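PDB 4O9E: QdtA from Thermoanaerobacterium thermosaccharolyticum, which belongs to the WxcM-like family of the cupin clan and forms a dimer of beta-rich subunits, modelled here with bound thymidine-5'-diphosphate. Local coordinates for residues 32-37 / 112-117; 56-61 / 108-113. All coordinates share one frame; numbering follows the deposited sequence.

Contact 1. Residues 32-37 / 112-117. Unlike the reference sequence in segment 112-117: Tyr-116 (reference Cys). With TYD (thymidine-5'-diphosphate), chain C.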
loop_
_atom_site.group_PDB
_atom_site.type_symbol
_atom_site.label_atom_id
_atom_site.label_comp_id
_atom_site.label_asym_id
_atom_site.label_seq_id
_atom_site.Cartn_x
_atom_site.Cartn_y
_atom_site.Cartn_z
ATOM N N ASP A 32 -6.108 13.025 2.464
ATOM C CA ASP A 32 -5.537 12.694 1.159
ATOM C C ASP A 32 -4.242 11.912 1.347
ATOM O O ASP A 32 -3.420 12.277 2.193
ATOM C CB ASP A 32 -5.182 13.957 0.356
ATOM C CG ASP A 32 -6.393 14.637 -0.279
ATOM O OD1 ASP A 32 -7.012 14.054 -1.183
ATOM O OD2 ASP A 32 -6.767 15.775 0.076
ATOM N N ILE A 33 -4.016 10.931 0.480
ATOM C CA ILE A 33 -2.768 10.195 0.502
ATOM C C ILE A 33 -1.714 10.919 -0.340
ATOM O O ILE A 33 -1.746 10.865 -1.581
ATOM C CB ILE A 33 -2.981 8.767 -0.016
ATOM C CG1 ILE A 33 -4.078 8.029 0.745
ATOM C CG2 ILE A 33 -1.667 8.004 0.018
ATOM C CD1 ILE A 33 -4.703 6.884 -0.019
ATOM N N LYS A 34 -0.689 11.451 0.323
ATOM C CA LYS A 34 0.444 12.041 -0.374
ATOM C C LYS A 34 1.602 11.080 -0.545
ATOM O O LYS A 34 2.522 11.361 -1.299
ATOM C CB LYS A 34 0.939 13.284 0.362
ATOM C CG LYS A 34 -0.044 14.427 0.193
ATOM C CD LYS A 34 0.657 15.769 0.131
ATOM C CE LYS A 34 -0.314 16.847 0.595
ATOM N NZ LYS A 34 -1.690 16.725 0.024
ATOM N N ARG A 35 1.622 10.058 0.299
ATOM C CA ARG A 35 2.779 9.188 0.423
ATOM C C ARG A 35 2.277 7.881 1.011
ATOM O O ARG A 35 1.420 7.915 1.907
ATOM C CB ARG A 35 3.815 9.794 1.364
ATOM C CG ARG A 35 4.861 8.778 1.776
ATOM C CD ARG A 35 6.032 9.440 2.476
ATOM N NE ARG A 35 5.559 10.266 3.587
ATOM C CZ ARG A 35 5.940 10.156 4.859
ATOM N NH1 ARG A 35 5.444 10.970 5.774
ATOM N NH2 ARG A 35 6.814 9.248 5.264
ATOM N N VAL A 36 2.803 6.775 0.488
ATOM C CA VAL A 36 2.663 5.466 1.122
ATOM C C VAL A 36 4.090 4.938 1.249
ATOM O O VAL A 36 5.025 5.341 0.543
ATOM C CB VAL A 36 1.822 4.444 0.321
ATOM C CG1 VAL A 36 0.496 5.025 -0.149
ATOM C CG2 VAL A 36 2.598 4.045 -0.915
ATOM N N TYR A 37 4.281 4.130 2.281
ATOM C CA TYR A 37 5.508 3.368 2.412
ATOM C C TYR A 37 5.165 2.033 3.050
ATOM O O TYR A 37 4.137 1.849 3.695
ATOM C CB TYR A 37 6.565 4.129 3.205
ATOM C CG TYR A 37 6.284 4.442 4.655
ATOM C CD1 TYR A 37 6.663 3.553 5.643
ATOM C CD2 TYR A 37 5.692 5.629 5.053
ATOM C CE1 TYR A 37 6.447 3.840 6.975
ATOM C CE2 TYR A 37 5.421 5.897 6.394
ATOM C CZ TYR A 37 5.809 4.989 7.355
ATOM O OH TYR A 37 5.647 5.197 8.709
ATOM N N ALA A 112 0.256 8.023 4.451
ATOM C CA ALA A 112 0.621 9.256 5.125
ATOM C C ALA A 112 0.035 10.513 4.482
ATOM O O ALA A 112 0.018 10.638 3.250
ATOM C CB ALA A 112 2.136 9.361 5.172
ATOM N N SER A 113 -0.356 11.463 5.331
ATOM C CA SER A 113 -0.939 12.729 4.887
ATOM C C SER A 113 0.022 13.776 4.311
ATOM O O SER A 113 -0.462 14.759 3.729
ATOM C CB SER A 113 -1.825 13.389 5.957
ATOM O OG SER A 113 -1.024 13.828 7.033
ATOM N N GLU A 114 1.335 13.536 4.375
ATOM C CA GLU A 114 2.352 14.505 3.963
ATOM C C GLU A 114 3.544 13.762 3.403
ATOM O O GLU A 114 3.720 12.574 3.703
ATOM C CB GLU A 114 2.773 15.423 5.126
ATOM C CG GLU A 114 1.616 16.233 5.668
ATOM C CD GLU A 114 1.043 17.298 4.734
ATOM O OE1 GLU A 114 1.670 17.681 3.715
ATOM O OE2 GLU A 114 -0.081 17.738 5.042
ATOM N N TYR A 115 4.347 14.441 2.585
ATOM C CA TYR A 115 5.588 13.870 2.095
ATOM C C TYR A 115 6.520 13.721 3.296
ATOM O O TYR A 115 6.322 14.419 4.287
ATOM C CB TYR A 115 6.245 14.746 1.037
ATOM C CG TYR A 115 5.556 14.866 -0.308
ATOM C CD1 TYR A 115 5.501 16.098 -0.952
ATOM C CD2 TYR A 115 4.951 13.780 -0.945
ATOM C CE1 TYR A 115 4.928 16.248 -2.205
ATOM C CE2 TYR A 115 4.368 13.920 -2.189
ATOM C CZ TYR A 115 4.349 15.153 -2.813
ATOM O OH TYR A 115 3.827 15.300 -4.080
ATOM N N TYR A 116 7.485 12.808 3.235
ATOM C CA TYR A 116 8.479 12.652 4.305
ATOM C C TYR A 116 9.153 13.957 4.717
ATOM O O TYR A 116 9.529 14.752 3.865
ATOM C CB TYR A 116 9.566 11.713 3.818
ATOM C CG TYR A 116 10.720 11.510 4.771
ATOM C CD1 TYR A 116 10.595 10.773 5.944
ATOM C CD2 TYR A 116 11.962 12.024 4.440
ATOM C CE1 TYR A 116 11.689 10.557 6.760
ATOM C CE2 TYR A 116 13.055 11.804 5.237
ATOM C CZ TYR A 116 12.916 11.092 6.408
ATOM O OH TYR A 116 14.078 10.969 7.148
ATOM N N ASP A 117 9.197 14.234 6.018
ATOM C CA ASP A 117 9.761 15.476 6.542
ATOM C C ASP A 117 10.460 15.140 7.870
ATOM O O ASP A 117 9.827 15.021 8.924
ATOM C CB ASP A 117 8.668 16.536 6.701
ATOM C CG ASP A 117 9.182 17.823 7.294
ATOM O OD1 ASP A 117 10.412 17.903 7.474
ATOM O OD2 ASP A 117 8.375 18.711 7.645
HETATM P PA TYD C . 11.766 5.626 10.232
HETATM O O1A TYD C . 12.877 6.310 10.976
HETATM O O2A TYD C . 10.431 6.291 9.947
HETATM O O3A TYD C . 11.506 4.055 10.498
HETATM P PB TYD C . 10.538 3.328 11.572
HETATM O O1B TYD C . 11.544 2.892 12.625
HETATM O O2B TYD C . 9.996 2.181 10.772
HETATM O O3B TYD C . 9.484 4.303 12.056
HETATM O "O5'" TYD C . 12.614 5.479 8.879
HETATM C "C5'" TYD C . 13.785 4.729 8.592
HETATM C "C4'" TYD C . 14.502 5.491 7.479
HETATM O "O4'" TYD C . 13.766 5.615 6.260
HETATM C "C3'" TYD C . 14.800 6.929 7.869
HETATM O "O3'" TYD C . 16.172 7.123 7.542
HETATM C "C2'" TYD C . 14.044 7.876 6.946
HETATM C "C1'" TYD C . 13.687 6.963 5.782
HETATM N N1 TYD C . 12.351 7.261 5.256
HETATM C C2 TYD C . 12.172 7.844 4.068
HETATM O O2 TYD C . 13.150 8.130 3.357
HETATM N N3 TYD C . 10.944 8.053 3.560
HETATM C C4 TYD C . 9.864 7.784 4.317
HETATM O O4 TYD C . 8.740 8.063 3.874
HETATM C C5 TYD C . 10.016 7.209 5.569
HETATM C C5M TYD C . 8.856 6.808 6.433
HETATM C C6 TYD C . 11.301 6.938 6.015
HETATM O O HOH W 1 -2.727 15.217 2.566
HETATM O O HOH W 2 7.413 12.566 7.956
#
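Arg-35 reaches across to segment 112-117 and grips one carbonyl side-on: its NE and NH1 both donate to Glu-114 O, at 3.0 and 3.1 Å. That oxygen lies in the guanidinium plane, but only NE approaches it in the carbonyl plane. The arginine chain is extended to CD and then turns (chi3 53°), which brings NH2 to O4 of thymidine-5'-diphosphate at 2.7 Å. Tyr-116 N lies over one guanidinium face and the CB of Ala-112 over the other; the Tyr-116 N-H is hydrogen-bonded to OE2 of Glu-24 of the second subunit. The Tyr-116 ring, where the reference sequence has cysteine, lies with one face over the thymine. Backbone bonds set the register: Ala-112 N donates to Arg-35 O (2.8 Å), while Ala-112 O takes Lys-34 N (3.1 Å) and, weakly, Arg-35 N; Lys-34 and Arg-35 both face Ala-112, a classic beta bulge. A water accepts from Lys-34 NZ and donates to Asp-32 O and Ser-113 O. Tyr-115 sets CE2 3.3 Å from Lys-34 O and sends its hydroxyl to Gly-25 O of the second subunit. Strand 35-40 lies between strand 107-112 and an antiparallel strand of the second subunit, with which Arg-35, Val-36 and Tyr-37 pair.

Contact 2. Residues 56-61 / 108-113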
loop_
_atom_site.group_PDB
_atom_site.type_symbol
_atom_site.label_atom_id
_atom_site.label_comp_id
_atom_site.label_asym_id
_atom_site.label_seq_id
_atom_site.Cartn_x
_atom_site.Cartn_y
_atom_site.Cartn_z
ATOM N N LEU A 56 1.928 15.095 11.094
ATOM C CA LEU A 56 1.523 14.055 10.178
ATOM C C LEU A 56 0.326 13.308 10.725
ATOM O O LEU A 56 0.278 13.014 11.919
ATOM C CB LEU A 56 2.659 13.074 9.981
ATOM C CG LEU A 56 2.443 11.927 8.981
ATOM C CD1 LEU A 56 2.411 12.557 7.601
ATOM C CD2 LEU A 56 3.620 10.976 9.166
ATOM N N HIS A 57 -0.540 12.897 9.805
ATOM C CA HIS A 57 -1.582 11.910 10.088
ATOM C C HIS A 57 -1.287 10.654 9.277
ATOM O O HIS A 57 -0.876 10.736 8.115
ATOM C CB HIS A 57 -2.955 12.425 9.680
ATOM C CG HIS A 57 -3.395 13.603 10.481
ATOM N ND1 HIS A 57 -4.131 13.480 11.638
ATOM C CD2 HIS A 57 -3.155 14.924 10.320
ATOM C CE1 HIS A 57 -4.300 14.673 12.179
ATOM N NE2 HIS A 57 -3.712 15.559 11.400
ATOM N N GLN A 58 -1.474 9.482 9.875
ATOM C CA GLN A 58 -1.079 8.267 9.155
ATOM C C GLN A 58 -1.999 7.125 9.576
ATOM O O GLN A 58 -2.669 7.202 10.616
ATOM C CB GLN A 58 0.413 7.933 9.349
ATOM C CG GLN A 58 0.795 7.775 10.810
ATOM C CD GLN A 58 2.233 8.114 11.171
ATOM O OE1 GLN A 58 2.478 8.897 12.093
ATOM N NE2 GLN A 58 3.186 7.481 10.519
ATOM N N VAL A 59 -2.081 6.144 8.688
ATOM C CA VAL A 59 -2.787 4.895 8.918
ATOM C C VAL A 59 -1.852 3.711 8.662
ATOM O O VAL A 59 -1.161 3.658 7.638
ATOM C CB VAL A 59 -4.068 4.867 8.084
ATOM C CG1 VAL A 59 -4.772 3.513 8.107
ATOM C CG2 VAL A 59 -5.030 5.980 8.511
ATOM N N LEU A 60 -1.854 2.773 9.612
ATOM C CA LEU A 60 -1.033 1.558 9.601
ATOM C C LEU A 60 -1.898 0.353 9.293
ATOM O O LEU A 60 -2.984 0.230 9.865
ATOM C CB LEU A 60 -0.375 1.384 10.980
ATOM C CG LEU A 60 1.029 1.970 11.083
ATOM C CD1 LEU A 60 0.988 3.491 11.125
ATOM C CD2 LEU A 60 1.770 1.572 12.348
ATOM N N ILE A 61 -1.445 -0.501 8.371
ATOM C CA ILE A 61 -2.189 -1.666 7.924
ATOM C C ILE A 61 -1.231 -2.850 7.755
ATOM O O ILE A 61 -0.205 -2.748 7.076
ATOM C CB ILE A 61 -2.881 -1.443 6.567
ATOM C CG1 ILE A 61 -3.551 -0.073 6.567
ATOM C CG2 ILE A 61 -3.941 -2.492 6.298
ATOM C CD1 ILE A 61 -4.046 0.289 5.195
ATOM N N LEU A 108 3.876 -4.374 6.396
ATOM C CA LEU A 108 3.237 -3.276 7.094
ATOM C C LEU A 108 3.290 -2.072 6.152
ATOM O O LEU A 108 4.370 -1.611 5.794
ATOM C CB LEU A 108 4.004 -2.896 8.352
ATOM C CG LEU A 108 3.441 -1.779 9.226
ATOM C CD1 LEU A 108 2.067 -2.035 9.799
ATOM C CD2 LEU A 108 4.339 -1.283 10.345
ATOM N N LEU A 109 2.089 -1.638 5.803
ATOM C CA LEU A 109 1.837 -0.513 4.905
ATOM C C LEU A 109 1.423 0.675 5.757
ATOM O O LEU A 109 0.697 0.531 6.740
ATOM C CB LEU A 109 0.735 -0.873 3.923
ATOM C CG LEU A 109 0.219 0.262 3.032
ATOM C CD1 LEU A 109 1.234 0.597 1.959
ATOM C CD2 LEU A 109 -1.041 -0.275 2.394
ATOM N N VAL A 110 1.932 1.841 5.371
ATOM C CA VAL A 110 1.531 3.105 5.956
ATOM C C VAL A 110 1.087 4.109 4.882
ATOM O O VAL A 110 1.785 4.291 3.890
ATOM C CB VAL A 110 2.690 3.695 6.746
ATOM C CG1 VAL A 110 2.258 5.008 7.358
ATOM C CG2 VAL A 110 3.134 2.757 7.864
ATOM N N LEU A 111 -0.065 4.722 5.123
ATOM C CA LEU A 111 -0.634 5.781 4.287
ATOM C C LEU A 111 -0.363 7.037 5.094
ATOM O O LEU A 111 -0.736 7.088 6.267
ATOM C CB LEU A 111 -2.113 5.600 4.016
ATOM C CG LEU A 111 -2.558 4.174 3.645
ATOM C CD1 LEU A 111 -4.060 4.125 3.413
ATOM C CD2 LEU A 111 -1.821 3.718 2.401
ATOM N N ALA A 112 0.256 8.023 4.451
ATOM C CA ALA A 112 0.621 9.256 5.125
ATOM C C ALA A 112 0.035 10.513 4.482
ATOM O O ALA A 112 0.018 10.638 3.250
ATOM C CB ALA A 112 2.136 9.361 5.172
ATOM N N SER A 113 -0.356 11.463 5.331
ATOM C CA SER A 113 -0.939 12.729 4.887
ATOM C C SER A 113 0.022 13.776 4.311
ATOM O O SER A 113 -0.462 14.759 3.729
ATOM C CB SER A 113 -1.825 13.389 5.957
ATOM O OG SER A 113 -1.024 13.828 7.033
#
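The imidazole of His-57 has Ser-113 OG at its edge, near the ring plane, and its ND1 is hydrogen-bonded to Tyr-90 OH. Ser-113 OG lies between its own backbone N and carbonyl carbon (chi1 68°), from where it accepts a hydrogen bond from His-57 N at 3.0 Å; in return Ser-113 N donates to His-57 O at 2.9 Å. The flat amide of Gln-58 brings NE2 to 4.1 Å from CG1 of Val-110. From here on the segments run as antiparallel strands, at 164°, inside the five-stranded sheet of a cupin-type fold, flanked by strands 87-91 and 35-40. Val-59 with Leu-111 and Ile-61 with Leu-109 are the hydrogen-bonded pairs, each closed by two N-H to O bonds. On their face CD1 of Ile-61 touches CD2 of Leu-109 (4.1 Å), the two chains side by side, and CD1 of Leu-111 (4.2 Å); Tyr-38 and Val-36 of the second subunit pack there. Leu-60 and Val-110 project from the opposite face, also side by side, with CG of Leu-60 3.9 Å from CG2 of Val-110. On that face Arg-97 of strand 96-100 packs against Gln-58 and Leu-60, and Met-99 against Leu-108.

Overall arrangement
Contacts 1 and 2 share Ala-112 and Ser-113, and their centres lie about 8 Å apart. Strand 107-112 is the common element: contact 2 joins it to strand 58-64 on one side, contact 1 to strand 35-40 on the other. Between them Val-110 N probably bonds to Tyr-37 O at 2.8 Å, and CD1 of Leu-56 packs against Glu-114 N at 3.5 Å. Contact 1 meets thymidine-5'-diphosphate directly, the methyl C5M lying over the face of the Tyr-37 ring; His-51, Arg-48, Gly-49, Tyr-121 and Arg-123 are also hydrogen-bonded to it. Contact 2 stays further back, the nearest atoms of the Leu-108 side chain and the same ligand being about 7 Å apart. Both contacts also touch the second subunit.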